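Local coordinates for spore germination protein GerM (Bacillus subtilis subsp. subtilis str. 168, PDB 6GZB) that is of unknown molecular function but affects both sporulation and spore germination, at residues N62-K74 with P329-F341. Residues are numbered along the deposited sequence; the frame is centred on the assembly and turned at random.
Sequences NGYVVAQTLPLPK and PVSRPSQVNTGSF
Thr69 and Thr338 form a single parallel beta bridge, by which the C-terminal tail joins the outermost strand, 65-73, of the three-stranded sheet in the first of the tandem GerMN domains. Thr69 N donates to Asn337 O (2.9 Å), and Gly339 N returns a nearly straight bond to Thr69 O (174°). The Thr69 side chain adds a third link: OG1, beside its own backbone N (chi1 -73°), donates to Val336 O at 2.7 Å, while CG2 lies against Gln335 CB.

Upstream, Ala67 O accepts twice, from Asn337 ND2 (2.9 Å) and from Gln68 NE2 (3.1 Å). The two amide planes stand 39° apart. Gln68 starts away from the tail, but its bend at chi2 brings NE2 back to 3.6 Å from Asn337 CB. From there it works through water: one molecule links NE2 to Thr338 O, another links OE1 to Ser340 N. With an alanine in place of Gln68, both waters would probably lose their strand-side partner, and Ala67 O one of its two donors. At the chain end, Phe341 packs against Leu70 and Pro71, with CZ 3.6 Å from Pro71 CG.

Farther out, Gln68 pairs through its backbone with Leu56 of strand 51-60. Asn337 joins the two domains: ND2 bonds to strand 65-73 of the first, and OD1 accepts from Tyr215 N in strand 213-223 of the second.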
loop_
_atom_site.group_PDB
_atom_site.type_symbol
_atom_site.label_atom_id
_atom_site.label_comp_id
_atom_site.label_asym_id
_atom_site.label_seq_id
_atom_site.Cartn_x
_atom_site.Cartn_y
_atom_site.Cartn_z
ATOM N N ASN A 62 9.268 -5.685 -11.108
ATOM C CA ASN A 62 10.371 -4.766 -10.803
ATOM C C ASN A 62 10.778 -4.819 -9.324
ATOM O O ASN A 62 11.659 -4.080 -8.883
ATOM C CB ASN A 62 9.988 -3.344 -11.205
ATOM C CG ASN A 62 9.896 -3.175 -12.719
ATOM O OD1 ASN A 62 9.000 -2.500 -13.230
ATOM N ND2 ASN A 62 10.822 -3.795 -13.440
ATOM N N GLY A 63 10.173 -5.729 -8.571
ATOM C CA GLY A 63 10.572 -5.947 -7.181
ATOM C C GLY A 63 9.688 -5.275 -6.132
ATOM O O GLY A 63 9.925 -5.429 -4.934
ATOM N N TYR A 64 8.652 -4.564 -6.563
ATOM C CA TYR A 64 7.783 -3.854 -5.615
ATOM C C TYR A 64 6.793 -4.803 -4.957
ATOM O O TYR A 64 6.203 -5.663 -5.615
ATOM C CB TYR A 64 7.021 -2.721 -6.296
ATOM C CG TYR A 64 7.890 -1.574 -6.722
ATOM C CD1 TYR A 64 8.228 -0.553 -5.834
ATOM C CD2 TYR A 64 8.364 -1.493 -8.025
ATOM C CE1 TYR A 64 9.017 0.514 -6.240
ATOM C CE2 TYR A 64 9.189 -0.462 -8.425
ATOM C CZ TYR A 64 9.503 0.548 -7.537
ATOM O OH TYR A 64 10.326 1.573 -7.959
ATOM N N VAL A 65 6.598 -4.624 -3.654
ATOM C CA VAL A 65 5.486 -5.246 -2.957
ATOM C C VAL A 65 4.233 -4.432 -3.235
ATOM O O VAL A 65 4.205 -3.226 -3.001
ATOM C CB VAL A 65 5.749 -5.320 -1.438
ATOM C CG1 VAL A 65 4.594 -5.998 -0.719
ATOM C CG2 VAL A 65 7.053 -6.051 -1.181
ATOM N N VAL A 66 3.212 -5.093 -3.766
ATOM C CA VAL A 66 2.048 -4.406 -4.322
ATOM C C VAL A 66 0.793 -5.215 -4.035
ATOM O O VAL A 66 0.794 -6.437 -4.173
ATOM C CB VAL A 66 2.126 -4.285 -5.861
ATOM C CG1 VAL A 66 1.023 -3.367 -6.354
ATOM C CG2 VAL A 66 3.490 -3.788 -6.316
ATOM N N ALA A 67 -0.287 -4.527 -3.697
ATOM C CA ALA A 67 -1.583 -5.176 -3.518
ATOM C C ALA A 67 -2.102 -5.654 -4.874
ATOM O O ALA A 67 -2.084 -4.907 -5.845
ATOM C CB ALA A 67 -2.580 -4.205 -2.889
ATOM N N GLN A 68 -2.525 -6.915 -4.930
ATOM C CA GLN A 68 -3.408 -7.390 -5.978
ATOM C C GLN A 68 -4.653 -7.992 -5.361
ATOM O O GLN A 68 -4.569 -8.924 -4.562
ATOM C CB GLN A 68 -2.706 -8.424 -6.852
ATOM C CG GLN A 68 -1.599 -7.840 -7.711
ATOM C CD GLN A 68 -2.145 -7.076 -8.896
ATOM O OE1 GLN A 68 -2.550 -7.673 -9.898
ATOM N NE2 GLN A 68 -2.189 -5.747 -8.780
ATOM N N THR A 69 -5.809 -7.418 -5.693
ATOM C CA THR A 69 -7.068 -7.853 -5.097
ATOM C C THR A 69 -7.680 -8.973 -5.918
ATOM O O THR A 69 -7.931 -8.816 -7.110
ATOM C CB THR A 69 -8.051 -6.684 -4.939
ATOM O OG1 THR A 69 -7.603 -5.840 -3.869
ATOM C CG2 THR A 69 -9.446 -7.195 -4.599
ATOM N N LEU A 70 -7.807 -10.139 -5.293
ATOM C CA LEU A 70 -8.048 -11.388 -6.007
ATOM C C LEU A 70 -9.121 -12.211 -5.299
ATOM O O LEU A 70 -9.304 -12.078 -4.092
ATOM C CB LEU A 70 -6.751 -12.193 -6.108
ATOM C CG LEU A 70 -5.704 -11.571 -7.024
ATOM C CD1 LEU A 70 -4.357 -12.256 -6.845
ATOM C CD2 LEU A 70 -6.175 -11.625 -8.472
ATOM N N PRO A 71 -9.839 -13.059 -6.055
ATOM C CA PRO A 71 -10.952 -13.835 -5.509
ATOM C C PRO A 71 -10.485 -15.028 -4.686
ATOM O O PRO A 71 -9.816 -15.912 -5.208
ATOM C CB PRO A 71 -11.694 -14.314 -6.763
ATOM C CG PRO A 71 -10.645 -14.399 -7.812
ATOM C CD PRO A 71 -9.619 -13.340 -7.487
ATOM N N LEU A 72 -10.800 -15.029 -3.399
ATOM C CA LEU A 72 -10.435 -16.140 -2.522
ATOM C C LEU A 72 -11.692 -16.851 -2.030
ATOM O O LEU A 72 -12.662 -16.199 -1.670
ATOM C CB LEU A 72 -9.646 -15.619 -1.319
ATOM C CG LEU A 72 -8.120 -15.680 -1.399
ATOM C CD1 LEU A 72 -7.612 -15.075 -2.693
ATOM C CD2 LEU A 72 -7.500 -14.980 -0.197
ATOM N N PRO A 73 -11.657 -18.189 -1.956
ATOM C CA PRO A 73 -12.802 -18.961 -1.454
ATOM C C PRO A 73 -13.250 -18.522 -0.060
ATOM O O PRO A 73 -12.414 -18.217 0.786
ATOM C CB PRO A 73 -12.274 -20.396 -1.405
ATOM C CG PRO A 73 -11.037 -20.415 -2.231
ATOM C CD PRO A 73 -10.471 -19.029 -2.182
ATOM N N LYS A 74 -14.556 -18.478 0.173
ATOM C CA LYS A 74 -15.087 -18.287 1.520
ATOM C C LYS A 74 -14.394 -19.219 2.514
ATOM O O LYS A 74 -14.089 -20.370 2.209
ATOM C CB LYS A 74 -16.599 -18.534 1.551
ATOM C CG LYS A 74 -17.428 -17.285 1.807
ATOM C CD LYS A 74 -17.908 -16.655 0.512
ATOM C CE LYS A 74 -19.357 -16.205 0.627
ATOM N NZ LYS A 74 -19.686 -15.095 -0.309
ATOM N N PRO A 329 -17.023 14.067 -1.057
ATOM C CA PRO A 329 -15.800 13.394 -0.645
ATOM C C PRO A 329 -15.649 12.045 -1.330
ATOM O O PRO A 329 -16.598 11.278 -1.389
ATOM C CB PRO A 329 -15.988 13.202 0.868
ATOM C CG PRO A 329 -17.023 14.200 1.272
ATOM C CD PRO A 329 -17.914 14.362 0.081
ATOM N N VAL A 330 -14.453 11.762 -1.828
ATOM C CA VAL A 330 -14.138 10.455 -2.382
ATOM C C VAL A 330 -13.447 9.617 -1.313
ATOM O O VAL A 330 -12.503 10.063 -0.650
ATOM C CB VAL A 330 -13.214 10.587 -3.604
ATOM C CG1 VAL A 330 -12.951 9.228 -4.237
ATOM C CG2 VAL A 330 -13.818 11.545 -4.614
ATOM N N SER A 331 -13.909 8.387 -1.153
ATOM C CA SER A 331 -13.329 7.511 -0.159
ATOM C C SER A 331 -12.447 6.464 -0.834
ATOM O O SER A 331 -12.383 6.372 -2.054
ATOM C CB SER A 331 -14.427 6.855 0.677
ATOM O OG SER A 331 -15.310 6.124 -0.150
ATOM N N ARG A 332 -11.689 5.750 -0.021
ATOM C CA ARG A 332 -10.738 4.772 -0.514
ATOM C C ARG A 332 -11.466 3.702 -1.325
ATOM O O ARG A 332 -12.503 3.201 -0.902
ATOM C CB ARG A 332 -10.038 4.150 0.687
ATOM C CG ARG A 332 -8.918 3.191 0.363
ATOM C CD ARG A 332 -8.256 2.745 1.662
ATOM N NE ARG A 332 -7.172 1.799 1.439
ATOM C CZ ARG A 332 -5.896 2.142 1.317
ATOM N NH1 ARG A 332 -4.979 1.210 1.109
ATOM N NH2 ARG A 332 -5.535 3.412 1.398
ATOM N N PRO A 333 -10.932 3.352 -2.499
ATOM C CA PRO A 333 -11.517 2.285 -3.314
ATOM C C PRO A 333 -11.785 1.022 -2.499
ATOM O O PRO A 333 -11.000 0.677 -1.611
ATOM C CB PRO A 333 -10.441 2.016 -4.365
ATOM C CG PRO A 333 -9.703 3.302 -4.491
ATOM C CD PRO A 333 -9.768 3.978 -3.150
ATOM N N SER A 334 -12.904 0.361 -2.778
ATOM C CA SER A 334 -13.274 -0.859 -2.055
ATOM C C SER A 334 -12.338 -2.004 -2.431
ATOM O O SER A 334 -12.005 -2.837 -1.598
ATOM C CB SER A 334 -14.730 -1.248 -2.348
ATOM O OG SER A 334 -15.246 -0.513 -3.442
ATOM N N GLN A 335 -11.913 -2.027 -3.687
ATOM C CA GLN A 335 -10.923 -2.988 -4.149
ATOM C C GLN A 335 -9.705 -2.247 -4.675
ATOM O O GLN A 335 -9.776 -1.580 -5.703
ATOM C CB GLN A 335 -11.518 -3.866 -5.257
ATOM C CG GLN A 335 -12.678 -4.721 -4.779
ATOM C CD GLN A 335 -13.255 -5.605 -5.863
ATOM O OE1 GLN A 335 -12.634 -5.835 -6.903
ATOM N NE2 GLN A 335 -14.448 -6.117 -5.620
ATOM N N VAL A 336 -8.588 -2.367 -3.966
ATOM C CA VAL A 336 -7.326 -1.787 -4.417
ATOM C C VAL A 336 -6.646 -2.719 -5.425
ATOM O O VAL A 336 -6.324 -3.854 -5.099
ATOM C CB VAL A 336 -6.377 -1.553 -3.227
ATOM C CG1 VAL A 336 -5.050 -0.970 -3.701
ATOM C CG2 VAL A 336 -7.038 -0.645 -2.200
ATOM N N ASN A 337 -6.443 -2.246 -6.653
ATOM C CA ASN A 337 -5.669 -3.006 -7.645
ATOM C C ASN A 337 -6.313 -4.367 -7.925
ATOM O O ASN A 337 -5.697 -5.415 -7.727
ATOM C CB ASN A 337 -4.238 -3.245 -7.144
ATOM C CG ASN A 337 -3.416 -1.974 -7.055
ATOM O OD1 ASN A 337 -3.719 -0.979 -7.700
ATOM N ND2 ASN A 337 -2.306 -2.043 -6.325
ATOM N N THR A 338 -7.559 -4.362 -8.371
ATOM C CA THR A 338 -8.201 -5.600 -8.778
ATOM C C THR A 338 -7.308 -6.275 -9.793
ATOM O O THR A 338 -6.804 -5.631 -10.702
ATOM C CB THR A 338 -9.595 -5.341 -9.382
ATOM O OG1 THR A 338 -10.405 -4.688 -8.401
ATOM C CG2 THR A 338 -10.257 -6.654 -9.775
ATOM N N GLY A 339 -6.989 -7.535 -9.543
ATOM C CA GLY A 339 -6.095 -8.271 -10.418
ATOM C C GLY A 339 -6.789 -8.783 -11.670
ATOM O O GLY A 339 -8.015 -8.887 -11.713
ATOM N N SER A 340 -5.993 -9.076 -12.697
ATOM C CA SER A 340 -6.473 -9.795 -13.883
ATOM C C SER A 340 -5.693 -11.086 -14.080
ATOM O O SER A 340 -4.471 -11.085 -14.182
ATOM C CB SER A 340 -6.324 -8.934 -15.133
ATOM O OG SER A 340 -7.183 -7.812 -15.061
ATOM N N PHE A 341 -6.411 -12.194 -14.133
ATOM C CA PHE A 341 -5.797 -13.475 -14.406
ATOM C C PHE A 341 -6.628 -14.252 -15.415
ATOM O O PHE A 341 -6.298 -15.394 -15.700
ATOM C CB PHE A 341 -5.656 -14.284 -13.113
ATOM C CG PHE A 341 -6.946 -14.485 -12.386
ATOM C CD1 PHE A 341 -7.470 -13.478 -11.603
ATOM C CD2 PHE A 341 -7.676 -15.652 -12.552
ATOM C CE1 PHE A 341 -8.699 -13.631 -10.986
ATOM C CE2 PHE A 341 -8.901 -15.817 -11.933
ATOM C CZ PHE A 341 -9.414 -14.804 -11.144
HETATM O O HOH W 1 -4.421 -4.350 -10.590
HETATM O O HOH W 2 -3.229 -7.829 -12.586
#